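Local structure of uncharacterized protein (Mycobacterium tuberculosis, 6Y56) at residues A[60-65]-A[186-191]; A[179-184]-A[241-246]; A[23-28]-A[54-59]; A[172-177]-A[233-238]; A[9-14]-A[145-150]. The protein acts as a nucleotidyltransferase toxin of a toxin-antitoxin system and may, like a related toxin, inactivate tRNA acceptor stems. One frame throughout, in Å; residues are numbered along the deposited sequence.

Interaction 1 (A[60-65]-A[186-191]); sequences GNVGRF and LNHFAS
The imidazole of H188 meets the loop with its edge: the V62 carbonyl oxygen lies close to the ring plane, 3.1 Å from CE1, while G63 CA comes in obliquely, 4.0 Å from NE2. This ring bridges two parts of the nucleotidyltransferase fold, the loop that leaves helix 50-59 on its way to strand 68-72, and helix 180-189 of the helical half. V62 contributes mainly its backbone; of its side chain, CG2 comes no nearer than 4.4 Å to CE1. The polar end of H188 has its main partner one turn back in its own helix, where NE2 is hydrogen-bonded to Y184 OH, and the two rings also meet, with their planes about 60° apart. That bond would hold the turn of the imidazole and leaves the CE1-NE2 edge beside the V62 carbonyl. The loop itself is folded tightly after G60, which departs from the helix with positive phi, and G63 N returns to bond G60 O. R64 adds a second tie between the same two elements through a salt bridge to D185. The backbone O of H188 accepts S191 OG at 2.8 Å, in the carbonyl plane and on a lone pair.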
# COMPACT_ATOMS: atom_id res chain seq x y z
N GLY A 60 5.60 11.55 -0.45
CA GLY A 60 5.15 12.73 0.26
C GLY A 60 4.14 13.50 -0.56
O GLY A 60 3.20 12.95 -1.12
N ASN A 61 4.35 14.82 -0.62
CA ASN A 61 3.43 15.78 -1.30
C ASN A 61 3.30 15.52 -2.81
O ASN A 61 2.33 16.02 -3.39
CB ASN A 61 3.82 17.22 -1.01
CG ASN A 61 5.18 17.59 -1.58
OD1 ASN A 61 5.32 18.62 -2.23
ND2 ASN A 61 6.18 16.76 -1.34
N VAL A 62 4.24 14.80 -3.42
CA VAL A 62 4.12 14.55 -4.89
C VAL A 62 3.12 13.41 -5.14
O VAL A 62 2.77 13.19 -6.30
CB VAL A 62 5.48 14.27 -5.56
CG1 VAL A 62 6.47 15.40 -5.33
CG2 VAL A 62 6.07 12.94 -5.13
N GLY A 63 2.68 12.73 -4.08
CA GLY A 63 1.73 11.65 -4.22
C GLY A 63 0.38 11.98 -3.61
O GLY A 63 0.20 12.96 -2.89
N ARG A 64 -0.57 11.10 -3.88
CA ARG A 64 -1.93 11.23 -3.41
C ARG A 64 -2.03 10.93 -1.91
O ARG A 64 -1.18 10.25 -1.32
CB ARG A 64 -2.83 10.23 -4.13
CG ARG A 64 -2.41 8.78 -3.88
CD ARG A 64 -3.38 7.79 -4.52
NE ARG A 64 -3.01 6.39 -4.26
CZ ARG A 64 -3.49 5.66 -3.25
NH1 ARG A 64 -4.36 6.18 -2.40
NH2 ARG A 64 -3.08 4.41 -3.10
N PHE A 65 -3.10 11.41 -1.30
CA PHE A 65 -3.47 10.87 -0.01
C PHE A 65 -3.86 9.41 -0.18
O PHE A 65 -4.28 8.96 -1.26
CB PHE A 65 -4.66 11.65 0.55
CG PHE A 65 -4.33 13.06 0.98
CD1 PHE A 65 -3.30 13.29 1.87
CD2 PHE A 65 -5.06 14.15 0.50
CE1 PHE A 65 -2.99 14.58 2.30
CE2 PHE A 65 -4.75 15.45 0.93
CZ PHE A 65 -3.72 15.66 1.82
N LEU A 186 0.83 3.09 -9.84
CA LEU A 186 1.64 2.54 -10.92
C LEU A 186 2.15 3.64 -11.84
O LEU A 186 3.26 3.53 -12.38
CB LEU A 186 0.84 1.51 -11.72
CG LEU A 186 0.66 0.17 -11.00
CD1 LEU A 186 -0.37 -0.65 -11.74
CD2 LEU A 186 1.98 -0.56 -10.92
N ASN A 187 1.35 4.70 -12.02
CA ASN A 187 1.81 5.84 -12.80
C ASN A 187 3.04 6.49 -12.17
O ASN A 187 3.93 6.96 -12.89
CB ASN A 187 0.68 6.84 -12.99
CG ASN A 187 1.06 8.01 -13.87
OD1 ASN A 187 1.21 7.85 -15.08
ND2 ASN A 187 1.22 9.18 -13.28
N HIS A 188 3.11 6.52 -10.83
CA HIS A 188 4.32 6.99 -10.17
C HIS A 188 5.48 6.02 -10.35
O HIS A 188 6.60 6.44 -10.63
CB HIS A 188 4.07 7.25 -8.69
CG HIS A 188 3.57 8.63 -8.40
ND1 HIS A 188 4.39 9.74 -8.44
CD2 HIS A 188 2.34 9.08 -8.07
CE1 HIS A 188 3.68 10.81 -8.15
NE2 HIS A 188 2.43 10.44 -7.92
N PHE A 189 5.23 4.71 -10.18
CA PHE A 189 6.32 3.76 -10.39
C PHE A 189 6.87 3.90 -11.80
O PHE A 189 8.09 3.78 -12.02
CB PHE A 189 5.86 2.32 -10.15
CG PHE A 189 5.71 1.95 -8.70
CD1 PHE A 189 6.80 1.91 -7.85
CD2 PHE A 189 4.47 1.63 -8.19
CE1 PHE A 189 6.64 1.57 -6.51
CE2 PHE A 189 4.31 1.28 -6.87
CZ PHE A 189 5.39 1.25 -6.02
N ALA A 190 6.00 4.19 -12.77
CA ALA A 190 6.42 4.33 -14.15
C ALA A 190 7.33 5.52 -14.38
O ALA A 190 8.01 5.58 -15.41
CB ALA A 190 5.19 4.42 -15.06
N SER A 191 7.34 6.48 -13.46
CA SER A 191 8.21 7.65 -13.55
C SER A 191 9.52 7.47 -12.80
O SER A 191 10.36 8.38 -12.82
CB SER A 191 7.49 8.89 -13.02
OG SER A 191 7.45 8.87 -11.61

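Interaction 2 (A[179-184]-A[241-246]); sequences LARDLY and GVLTRP
R181 and L243 lie with their CA atoms 8.8 Å apart, and Y184 and T244, three residues on in the first segment and one in the second, with theirs 9.2 Å apart. In the all-helical C-terminal part of this AbiEii-type nucleotidyltransferase, the start of helix 180-189, with L179 at the N-cap position, packs against the C-terminal end of helix 240-243, which T244 leaves for an extended conformation. The extended R181 side chain crosses L243 at about a right angle, and L243 CD1 rests over one face of the guanidinium, 3.3 Å above the plane and displaced toward the rim. An apolar methyl thus covers the flat face, while acceptors outside the segments take N-H groups: D238 that of NE, in a salt bridge, and T67 one of NH1. Y184 has CG anti to the backbone N (chi1 178°), which directs its ring at T244. Threonine meets that ring obliquely with both branches, CG2 lying 4.0 Å from Y184 CE2 and OG1 3.7 Å from the same carbon.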
# COMPACT_ATOMS: atom_id res chain seq x y z
N LEU A 179 -8.29 -0.82 -10.14
CA LEU A 179 -8.58 0.19 -9.14
C LEU A 179 -7.85 1.48 -9.49
O LEU A 179 -6.65 1.46 -9.74
CB LEU A 179 -8.14 -0.28 -7.74
CG LEU A 179 -8.63 -1.64 -7.24
CD1 LEU A 179 -8.10 -1.93 -5.83
CD2 LEU A 179 -10.16 -1.73 -7.29
N ALA A 180 -8.57 2.61 -9.46
CA ALA A 180 -7.94 3.87 -9.82
C ALA A 180 -6.77 4.22 -8.90
O ALA A 180 -5.79 4.82 -9.35
CB ALA A 180 -8.96 5.01 -9.82
N ARG A 181 -6.86 3.87 -7.61
CA ARG A 181 -5.75 4.18 -6.71
C ARG A 181 -4.51 3.39 -7.09
O ARG A 181 -3.39 3.90 -7.02
CB ARG A 181 -6.14 3.92 -5.25
CG ARG A 181 -7.31 4.76 -4.75
CD ARG A 181 -7.76 4.30 -3.36
NE ARG A 181 -8.94 5.02 -2.88
CZ ARG A 181 -9.27 5.14 -1.60
NH1 ARG A 181 -8.51 4.58 -0.66
NH2 ARG A 181 -10.36 5.81 -1.25
N ASP A 182 -4.70 2.15 -7.54
CA ASP A 182 -3.56 1.36 -7.99
C ASP A 182 -3.00 1.92 -9.30
O ASP A 182 -1.78 1.96 -9.49
CB ASP A 182 -3.96 -0.09 -8.22
CG ASP A 182 -4.16 -0.87 -6.93
OD1 ASP A 182 -3.79 -0.38 -5.84
OD2 ASP A 182 -4.73 -1.97 -7.01
N LEU A 183 -3.88 2.35 -10.21
CA LEU A 183 -3.42 2.98 -11.44
C LEU A 183 -2.59 4.22 -11.15
O LEU A 183 -1.53 4.43 -11.75
CB LEU A 183 -4.63 3.34 -12.30
CG LEU A 183 -4.36 4.14 -13.59
CD1 LEU A 183 -3.50 3.32 -14.55
CD2 LEU A 183 -5.67 4.54 -14.23
N TYR A 184 -3.06 5.06 -10.22
CA TYR A 184 -2.29 6.24 -9.83
C TYR A 184 -0.90 5.85 -9.33
O TYR A 184 0.11 6.47 -9.70
CB TYR A 184 -3.05 7.03 -8.75
CG TYR A 184 -2.29 8.23 -8.29
CD1 TYR A 184 -1.32 8.14 -7.28
CD2 TYR A 184 -2.48 9.47 -8.89
CE1 TYR A 184 -0.60 9.23 -6.88
CE2 TYR A 184 -1.76 10.58 -8.49
CZ TYR A 184 -0.82 10.45 -7.49
OH TYR A 184 -0.09 11.56 -7.10
N GLY A 241 -10.62 11.21 -6.84
CA GLY A 241 -10.67 12.66 -6.96
C GLY A 241 -10.60 13.39 -5.64
O GLY A 241 -10.21 14.56 -5.61
N VAL A 242 -10.97 12.72 -4.55
CA VAL A 242 -10.76 13.29 -3.22
C VAL A 242 -9.28 13.28 -2.88
O VAL A 242 -8.75 14.23 -2.29
CB VAL A 242 -11.60 12.52 -2.19
CG1 VAL A 242 -11.30 13.00 -0.78
CG2 VAL A 242 -13.09 12.64 -2.51
N LEU A 243 -8.57 12.23 -3.27
CA LEU A 243 -7.22 11.98 -2.81
C LEU A 243 -6.16 12.71 -3.62
O LEU A 243 -5.04 12.88 -3.12
CB LEU A 243 -6.93 10.47 -2.86
CG LEU A 243 -7.96 9.63 -2.11
CD1 LEU A 243 -7.67 8.15 -2.29
CD2 LEU A 243 -8.00 9.99 -0.62
N THR A 244 -6.47 13.13 -4.84
CA THR A 244 -5.49 13.82 -5.67
C THR A 244 -6.23 14.67 -6.69
O THR A 244 -7.41 14.46 -6.97
CB THR A 244 -4.56 12.83 -6.38
OG1 THR A 244 -3.51 13.55 -7.05
CG2 THR A 244 -5.31 11.99 -7.40
N ARG A 245 -5.49 15.62 -7.26
CA ARG A 245 -6.01 16.49 -8.31
C ARG A 245 -4.80 16.82 -9.17
O ARG A 245 -3.74 17.14 -8.63
CB ARG A 245 -6.54 17.77 -7.66
CG ARG A 245 -6.86 18.90 -8.61
CD ARG A 245 -7.26 20.16 -7.85
NE ARG A 245 -6.11 20.83 -7.24
CZ ARG A 245 -6.18 21.98 -6.57
NH1 ARG A 245 -5.08 22.52 -6.05
NH2 ARG A 245 -7.34 22.59 -6.41
N PRO A 246 -4.91 16.73 -10.51
CA PRO A 246 -6.09 16.32 -11.26
C PRO A 246 -6.19 14.81 -11.37
O PRO A 246 -5.20 14.11 -11.15
CB PRO A 246 -5.83 16.91 -12.64
CG PRO A 246 -4.36 16.82 -12.78
CD PRO A 246 -3.78 17.05 -11.40

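Interaction 3 (A[23-28]-A[54-59]); sequences LLDVAQ and LRKCRL
K56 NZ reaches to D25 and binds OD1 at 2.7 Å, a salt bridge made from above the carboxylate, 68° out of its plane. Two weak hydrogen bonds from the same ammonium reach D25 O at 2.9 Å and Q28 OE1 at 3.2 Å. R55 NH2 shares the other carboxylate oxygen, D25 OD2, with H11 NE2: it lies 3.2 Å from OD2 in a bent, weak bond, part of a second salt bridge, its guanidinium almost perpendicular to the carboxylate. This buried network joins helix 19-38 to helix 50-59, which follows edge strand 47-49 of the nucleotidyltransferase sheet. The segment axes approach only to 12.0 Å, crossing at -76°, so long side chains span the gap. K56 bends at chi2 (-57°) and runs straight beyond. Outside the two segments D29 also makes a salt bridge to NZ, likely to stabilise the lysine's charge; in the next shell S66 O holds Q28 NE2. From R55 on, the helix widens into a pi-type turn, L54 O accepting both R58 N and L59 N.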
# COMPACT_ATOMS: atom_id res chain seq x y z
N LEU A 23 -6.87 15.32 7.07
CA LEU A 23 -6.92 15.06 8.50
C LEU A 23 -6.57 13.61 8.80
O LEU A 23 -5.86 13.32 9.77
CB LEU A 23 -8.30 15.41 9.05
CG LEU A 23 -8.50 15.30 10.57
CD1 LEU A 23 -7.45 16.07 11.31
CD2 LEU A 23 -9.89 15.77 10.97
N LEU A 24 -7.05 12.68 7.96
CA LEU A 24 -6.69 11.28 8.12
C LEU A 24 -5.20 11.06 7.88
O LEU A 24 -4.56 10.29 8.61
CB LEU A 24 -7.50 10.43 7.15
CG LEU A 24 -7.12 8.94 7.15
CD1 LEU A 24 -7.36 8.27 8.50
CD2 LEU A 24 -7.90 8.25 6.05
N ASP A 25 -4.63 11.73 6.88
CA ASP A 25 -3.20 11.64 6.62
C ASP A 25 -2.40 12.02 7.87
O ASP A 25 -1.46 11.31 8.26
CB ASP A 25 -2.84 12.57 5.44
CG ASP A 25 -1.38 12.47 5.03
OD1 ASP A 25 -0.97 11.41 4.53
OD2 ASP A 25 -0.62 13.46 5.21
N VAL A 26 -2.80 13.11 8.52
CA VAL A 26 -2.13 13.53 9.75
C VAL A 26 -2.34 12.49 10.85
O VAL A 26 -1.39 12.14 11.58
CB VAL A 26 -2.64 14.92 10.18
CG1 VAL A 26 -2.11 15.28 11.55
CG2 VAL A 26 -2.23 15.97 9.16
N ALA A 27 -3.57 11.99 10.99
CA ALA A 27 -3.86 10.99 12.02
C ALA A 27 -3.02 9.74 11.82
O ALA A 27 -2.50 9.17 12.79
CB ALA A 27 -5.35 10.65 12.01
N GLN A 28 -2.86 9.30 10.57
CA GLN A 28 -2.00 8.15 10.29
C GLN A 28 -0.58 8.37 10.77
O GLN A 28 0.06 7.44 11.29
CB GLN A 28 -1.96 7.87 8.79
CG GLN A 28 -3.25 7.39 8.19
CD GLN A 28 -3.19 7.40 6.69
OE1 GLN A 28 -2.46 8.21 6.10
NE2 GLN A 28 -3.95 6.52 6.06
N LEU A 54 4.07 4.17 0.28
CA LEU A 54 4.58 4.96 -0.83
C LEU A 54 4.38 6.45 -0.57
O LEU A 54 5.30 7.25 -0.76
CB LEU A 54 3.89 4.52 -2.12
CG LEU A 54 4.26 5.11 -3.47
CD1 LEU A 54 5.66 4.66 -3.88
CD2 LEU A 54 3.21 4.69 -4.51
N ARG A 55 3.19 6.82 -0.08
CA ARG A 55 2.92 8.21 0.28
C ARG A 55 3.86 8.69 1.39
O ARG A 55 4.49 9.74 1.27
CB ARG A 55 1.47 8.35 0.73
CG ARG A 55 1.22 9.59 1.57
CD ARG A 55 1.31 10.88 0.78
NE ARG A 55 1.09 12.00 1.69
CZ ARG A 55 0.59 13.19 1.34
NH1 ARG A 55 0.28 13.45 0.08
NH2 ARG A 55 0.42 14.11 2.28
N LYS A 56 3.95 7.93 2.48
CA LYS A 56 4.65 8.46 3.66
C LYS A 56 6.15 8.54 3.45
O LYS A 56 6.79 9.49 3.93
CB LYS A 56 4.40 7.57 4.89
CG LYS A 56 2.95 7.41 5.29
CD LYS A 56 2.29 8.75 5.56
CE LYS A 56 0.88 8.55 6.10
NZ LYS A 56 0.23 9.85 6.45
N CYS A 57 6.73 7.56 2.77
CA CYS A 57 8.16 7.34 2.84
C CYS A 57 8.86 7.47 1.50
O CYS A 57 10.10 7.44 1.47
CB CYS A 57 8.43 5.95 3.44
SG CYS A 57 7.96 5.86 5.20
N ARG A 58 8.13 7.62 0.40
CA ARG A 58 8.77 7.79 -0.89
C ARG A 58 8.28 9.02 -1.64
O ARG A 58 9.11 9.72 -2.24
CB ARG A 58 8.56 6.53 -1.73
CG ARG A 58 9.18 5.29 -1.09
CD ARG A 58 9.32 4.15 -2.08
NE ARG A 58 9.67 2.89 -1.44
CZ ARG A 58 10.90 2.51 -1.12
NH1 ARG A 58 11.94 3.30 -1.39
NH2 ARG A 58 11.08 1.32 -0.54
N LEU A 59 6.99 9.31 -1.63
CA LEU A 59 6.45 10.40 -2.44
C LEU A 59 6.15 11.66 -1.66
O LEU A 59 6.38 12.76 -2.17
CB LEU A 59 5.17 9.95 -3.17
CG LEU A 59 5.32 8.73 -4.09
CD1 LEU A 59 3.99 8.44 -4.76
CD2 LEU A 59 6.40 8.94 -5.15

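Interaction 4 (A[172-177]-A[233-238]); sequences ARYRRV and HDFQPD
R173 O accepts the backbone N-H of both R176 and V177, each at 2.9 Å, near the end of helix 163-174, just before V177 meets Q236. The contact there is slight: V177 CG2 touches Q236 NE2 at 3.8 Å. For V177, a chi1 of 62° places CG1 between the backbone N and the carbonyl carbon and leaves CG2 anti to N; CG1 lies over one face of the R176 guanidinium, so the two branches serve different neighbours. The inner half of the contact is aromatic. Y174 and F235 meet neither as a parallel stack nor with a ring face presented by the phenylalanine: the tyrosine's CE1 arrives in the plane of the F235 ring, 3.6 Å from F235 CE1, and its OH lies at the same edge, 3.5 Å from F235 CZ. R230 makes a cation-pi contact with the tyrosine ring and also binds Y174 O. In the helical part of the nucleotidyltransferase, the contact ties helix 163-174 to the loop before helix 240-243. That loop is pinned alongside by backbone hydrogen bonds of Q236 to A178 and A180, just where the chain runs on into helix 180-189. Among its neighbours, the aromatic pair is wedged between helices: L183 and L186 of helix 180-189 touch Y174, and M249 and E253 of helix 249-259 touch F235, while R175 faces helix 196-212 through V207 and V211.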
# COMPACT_ATOMS: atom_id res chain seq x y z
N ALA A 172 0.23 -7.19 -9.16
CA ALA A 172 -0.50 -8.41 -8.85
C ALA A 172 -1.97 -8.13 -8.58
O ALA A 172 -2.84 -8.90 -8.99
CB ALA A 172 0.15 -9.13 -7.66
N ARG A 173 -2.27 -7.04 -7.90
CA ARG A 173 -3.68 -6.70 -7.72
C ARG A 173 -4.30 -6.16 -9.00
O ARG A 173 -5.44 -6.49 -9.33
CB ARG A 173 -3.85 -5.70 -6.59
CG ARG A 173 -5.32 -5.32 -6.40
CD ARG A 173 -5.60 -4.89 -4.98
NE ARG A 173 -5.05 -3.56 -4.73
CZ ARG A 173 -4.93 -3.03 -3.52
NH1 ARG A 173 -5.30 -3.73 -2.45
NH2 ARG A 173 -4.42 -1.81 -3.38
N TYR A 174 -3.55 -5.31 -9.72
CA TYR A 174 -4.03 -4.76 -10.99
C TYR A 174 -4.43 -5.86 -11.95
O TYR A 174 -5.39 -5.69 -12.72
CB TYR A 174 -2.90 -3.92 -11.58
CG TYR A 174 -3.25 -2.94 -12.67
CD1 TYR A 174 -3.92 -1.76 -12.40
CD2 TYR A 174 -2.84 -3.18 -13.97
CE1 TYR A 174 -4.20 -0.85 -13.42
CE2 TYR A 174 -3.11 -2.28 -14.99
CZ TYR A 174 -3.79 -1.13 -14.70
OH TYR A 174 -4.05 -0.25 -15.74
N ARG A 175 -3.73 -6.99 -11.91
CA ARG A 175 -4.03 -8.11 -12.77
C ARG A 175 -5.40 -8.71 -12.48
O ARG A 175 -6.02 -9.32 -13.36
CB ARG A 175 -2.92 -9.14 -12.55
CG ARG A 175 -3.09 -10.41 -13.25
CD ARG A 175 -3.79 -11.45 -12.41
NE ARG A 175 -4.21 -12.45 -13.35
CZ ARG A 175 -4.71 -13.63 -13.05
NH1 ARG A 175 -5.03 -14.45 -14.03
NH2 ARG A 175 -4.86 -14.00 -11.78
N ARG A 176 -5.87 -8.57 -11.24
CA ARG A 176 -7.14 -9.16 -10.81
C ARG A 176 -8.30 -8.18 -10.89
O ARG A 176 -9.40 -8.57 -11.31
CB ARG A 176 -7.02 -9.69 -9.38
CG ARG A 176 -8.36 -10.09 -8.77
CD ARG A 176 -8.21 -10.71 -7.40
NE ARG A 176 -7.77 -9.72 -6.42
CZ ARG A 176 -8.59 -8.89 -5.77
NH1 ARG A 176 -9.90 -8.93 -5.98
NH2 ARG A 176 -8.08 -8.03 -4.90
N VAL A 177 -8.09 -6.93 -10.48
CA VAL A 177 -9.15 -5.93 -10.44
C VAL A 177 -8.53 -4.57 -10.71
O VAL A 177 -7.43 -4.26 -10.24
CB VAL A 177 -9.89 -5.98 -9.09
CG1 VAL A 177 -8.95 -5.66 -7.94
CG2 VAL A 177 -11.06 -5.02 -9.10
N HIS A 233 -13.68 3.60 -17.71
CA HIS A 233 -14.85 2.93 -17.18
C HIS A 233 -14.55 1.54 -16.67
O HIS A 233 -15.39 0.95 -15.99
CB HIS A 233 -15.94 2.92 -18.25
CG HIS A 233 -16.32 4.29 -18.71
ND1 HIS A 233 -16.87 5.23 -17.86
CD2 HIS A 233 -16.17 4.91 -19.91
CE1 HIS A 233 -17.07 6.35 -18.52
NE2 HIS A 233 -16.65 6.19 -19.76
N ASP A 234 -13.37 0.99 -16.98
CA ASP A 234 -12.97 -0.30 -16.45
C ASP A 234 -12.43 -0.22 -15.03
O ASP A 234 -12.24 -1.27 -14.40
CB ASP A 234 -11.94 -0.95 -17.38
CG ASP A 234 -12.45 -1.14 -18.80
OD1 ASP A 234 -13.55 -1.72 -18.97
OD2 ASP A 234 -11.77 -0.71 -19.76
N PHE A 235 -12.20 0.98 -14.49
CA PHE A 235 -11.57 1.15 -13.19
C PHE A 235 -12.60 1.52 -12.13
O PHE A 235 -13.56 2.25 -12.41
CB PHE A 235 -10.52 2.27 -13.22
CG PHE A 235 -9.32 1.96 -14.06
CD1 PHE A 235 -8.20 1.37 -13.50
CD2 PHE A 235 -9.30 2.30 -15.40
CE1 PHE A 235 -7.09 1.10 -14.28
CE2 PHE A 235 -8.19 2.04 -16.18
CZ PHE A 235 -7.09 1.43 -15.62
N GLN A 236 -12.39 1.02 -10.91
CA GLN A 236 -13.16 1.48 -9.76
C GLN A 236 -12.58 2.81 -9.27
O GLN A 236 -11.40 2.85 -8.90
CB GLN A 236 -13.06 0.47 -8.63
CG GLN A 236 -13.93 -0.78 -8.79
CD GLN A 236 -13.88 -1.65 -7.54
OE1 GLN A 236 -13.72 -1.15 -6.42
NE2 GLN A 236 -14.00 -2.96 -7.72
N PRO A 237 -13.37 3.89 -9.22
CA PRO A 237 -12.78 5.19 -8.86
C PRO A 237 -12.35 5.28 -7.41
O PRO A 237 -11.28 5.85 -7.12
CB PRO A 237 -13.89 6.20 -9.19
CG PRO A 237 -14.93 5.43 -9.96
CD PRO A 237 -14.80 4.00 -9.56
N ASP A 238 -13.15 4.74 -6.49
CA ASP A 238 -12.87 4.77 -5.06
C ASP A 238 -12.36 6.13 -4.59
O ASP A 238 -11.31 6.25 -3.95
CB ASP A 238 -11.95 3.63 -4.64
CG ASP A 238 -11.93 3.41 -3.14
OD1 ASP A 238 -12.92 3.79 -2.46
OD2 ASP A 238 -10.93 2.85 -2.64

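Interaction 5 (A[9-14]-A[145-150]); sequences ARHALG and LPIHKA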
# COMPACT_ATOMS: atom_id res chain seq x y z
N ALA A 9 -6.25 22.34 6.38
CA ALA A 9 -6.77 22.79 5.10
C ALA A 9 -5.65 23.10 4.11
O ALA A 9 -5.76 22.80 2.91
CB ALA A 9 -7.69 24.00 5.29
N ARG A 10 -4.56 23.71 4.59
CA ARG A 10 -3.42 23.96 3.71
C ARG A 10 -2.76 22.65 3.27
O ARG A 10 -2.34 22.51 2.11
CB ARG A 10 -2.41 24.86 4.41
CG ARG A 10 -1.18 25.20 3.58
CD ARG A 10 -0.36 26.32 4.22
NE ARG A 10 -1.21 27.45 4.57
CZ ARG A 10 -1.44 27.88 5.81
NH1 ARG A 10 -0.85 27.28 6.84
NH2 ARG A 10 -2.25 28.90 6.02
N HIS A 11 -2.64 21.70 4.19
CA HIS A 11 -2.15 20.36 3.87
C HIS A 11 -2.99 19.70 2.78
O HIS A 11 -2.47 18.88 2.00
CB HIS A 11 -2.19 19.55 5.16
CG HIS A 11 -1.49 18.23 5.08
ND1 HIS A 11 -0.17 18.11 4.72
CD2 HIS A 11 -1.93 16.98 5.36
CE1 HIS A 11 0.18 16.83 4.77
NE2 HIS A 11 -0.87 16.13 5.16
N ALA A 12 -4.28 20.03 2.71
CA ALA A 12 -5.18 19.58 1.65
C ALA A 12 -5.10 20.46 0.41
O ALA A 12 -5.97 20.36 -0.46
CB ALA A 12 -6.62 19.53 2.17
N LEU A 13 -4.10 21.33 0.33
CA LEU A 13 -3.94 22.26 -0.79
C LEU A 13 -5.13 23.19 -0.95
O LEU A 13 -5.47 23.61 -2.06
CB LEU A 13 -3.62 21.54 -2.11
CG LEU A 13 -2.19 21.08 -2.30
CD1 LEU A 13 -2.09 20.29 -3.59
CD2 LEU A 13 -1.23 22.26 -2.33
N GLY A 14 -5.79 23.53 0.16
CA GLY A 14 -6.95 24.39 0.12
C GLY A 14 -8.20 23.77 -0.46
O GLY A 14 -9.21 24.47 -0.58
N LEU A 145 7.22 17.08 5.37
CA LEU A 145 6.16 17.94 4.87
C LEU A 145 5.94 19.07 5.86
O LEU A 145 6.19 18.90 7.06
CB LEU A 145 4.86 17.15 4.69
CG LEU A 145 4.93 15.94 3.75
CD1 LEU A 145 3.56 15.28 3.64
CD2 LEU A 145 5.46 16.33 2.38
N PRO A 146 5.46 20.23 5.41
CA PRO A 146 5.33 21.39 6.32
C PRO A 146 4.52 21.13 7.58
O PRO A 146 4.92 21.56 8.67
CB PRO A 146 4.69 22.46 5.42
CG PRO A 146 5.21 22.13 4.06
CD PRO A 146 5.24 20.61 4.00
N ILE A 147 3.38 20.45 7.47
CA ILE A 147 2.54 20.25 8.65
C ILE A 147 3.23 19.43 9.72
O ILE A 147 2.86 19.52 10.89
CB ILE A 147 1.18 19.65 8.24
CG1 ILE A 147 0.13 19.87 9.35
CG2 ILE A 147 1.34 18.15 7.86
CD1 ILE A 147 -1.31 19.76 8.87
N HIS A 148 4.24 18.63 9.36
CA HIS A 148 4.94 17.83 10.37
C HIS A 148 5.58 18.71 11.44
O HIS A 148 5.79 18.25 12.56
CB HIS A 148 6.01 16.95 9.74
CG HIS A 148 5.48 15.95 8.75
ND1 HIS A 148 6.31 15.25 7.91
CD2 HIS A 148 4.22 15.53 8.48
CE1 HIS A 148 5.58 14.44 7.16
NE2 HIS A 148 4.31 14.60 7.48
N LYS A 149 5.89 19.96 11.10
CA LYS A 149 6.49 20.86 12.08
C LYS A 149 5.55 21.18 13.23
O LYS A 149 6.00 21.63 14.29
CB LYS A 149 6.93 22.16 11.40
CG LYS A 149 8.06 21.98 10.40
CD LYS A 149 8.65 23.32 9.99
CE LYS A 149 7.93 23.89 8.78
NZ LYS A 149 7.34 25.24 9.04
N ALA A 150 4.25 20.94 13.07
CA ALA A 150 3.28 21.25 14.11
C ALA A 150 2.98 20.07 15.03
O ALA A 150 2.16 20.22 15.95
CB ALA A 150 1.98 21.75 13.49
O HOH W 1 2.08 19.90 4.92
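The main apolar interaction is a CH-pi contact between I147 and H11: the methyl CG2 sits over one face of the imidazole, 3.7 Å from its centroid and 23° off the ring normal. H11 belongs to the last turn of the N-terminal helix 5-11, which closes in a Schellman motif with L13 as the positive-phi residue; G14 N returns to A9 O and L13 N to R10 O. Across from it, I147 lies in the 3-10 turn 146-150, within the connection between strands 138-141 and 157-160. The remaining apolar touches frame the ring. I147 CD1 reaches H11 CB at 3.8 Å, and L145 CD1 lies in the ring plane at the edge, 3.9 Å from H11 CE1. H11 has its ring thrown anti to the backbone N (chi1 -169°), which carries it out from the helix, with I147 over one face and L145 at its edge. V8 and L7 of the same helix also pack on the isoleucine.

The polar interactions use both nitrogens of the imidazole. NE2 is hydrogen-bonded to D25 of helix 19-38, so the ring reaches a second helix as well, and its rotation is held at both nitrogens. At ND1 a water joins the segments: it lies 2.9 Å from H11 ND1 and accepts the N-H of I147 at 2.9 Å.

Interactions 3 and 5 are buried, interactions 2 and 4 partly so, and interaction 1 lies at the surface. The two buried contacts differ: interaction 3 is a salt-bridge network, interaction 5 a CH-pi contact with a water; the others use methyls, ring edges and a backbone carbonyl. Interactions 1 and 2 share helix 180-189, which follows the helix used by interaction 4; between interactions 2 and 4, D182 OD2 makes a salt bridge to R173 NE at 2.8 Å. Interaction 3 is nested within the chain loop closed by interaction 5, their centres about 11 Å apart. Interaction 1 is the meeting point, touching all the others, whereas the centres of interactions 4 and 5 lie about 30 Å apart.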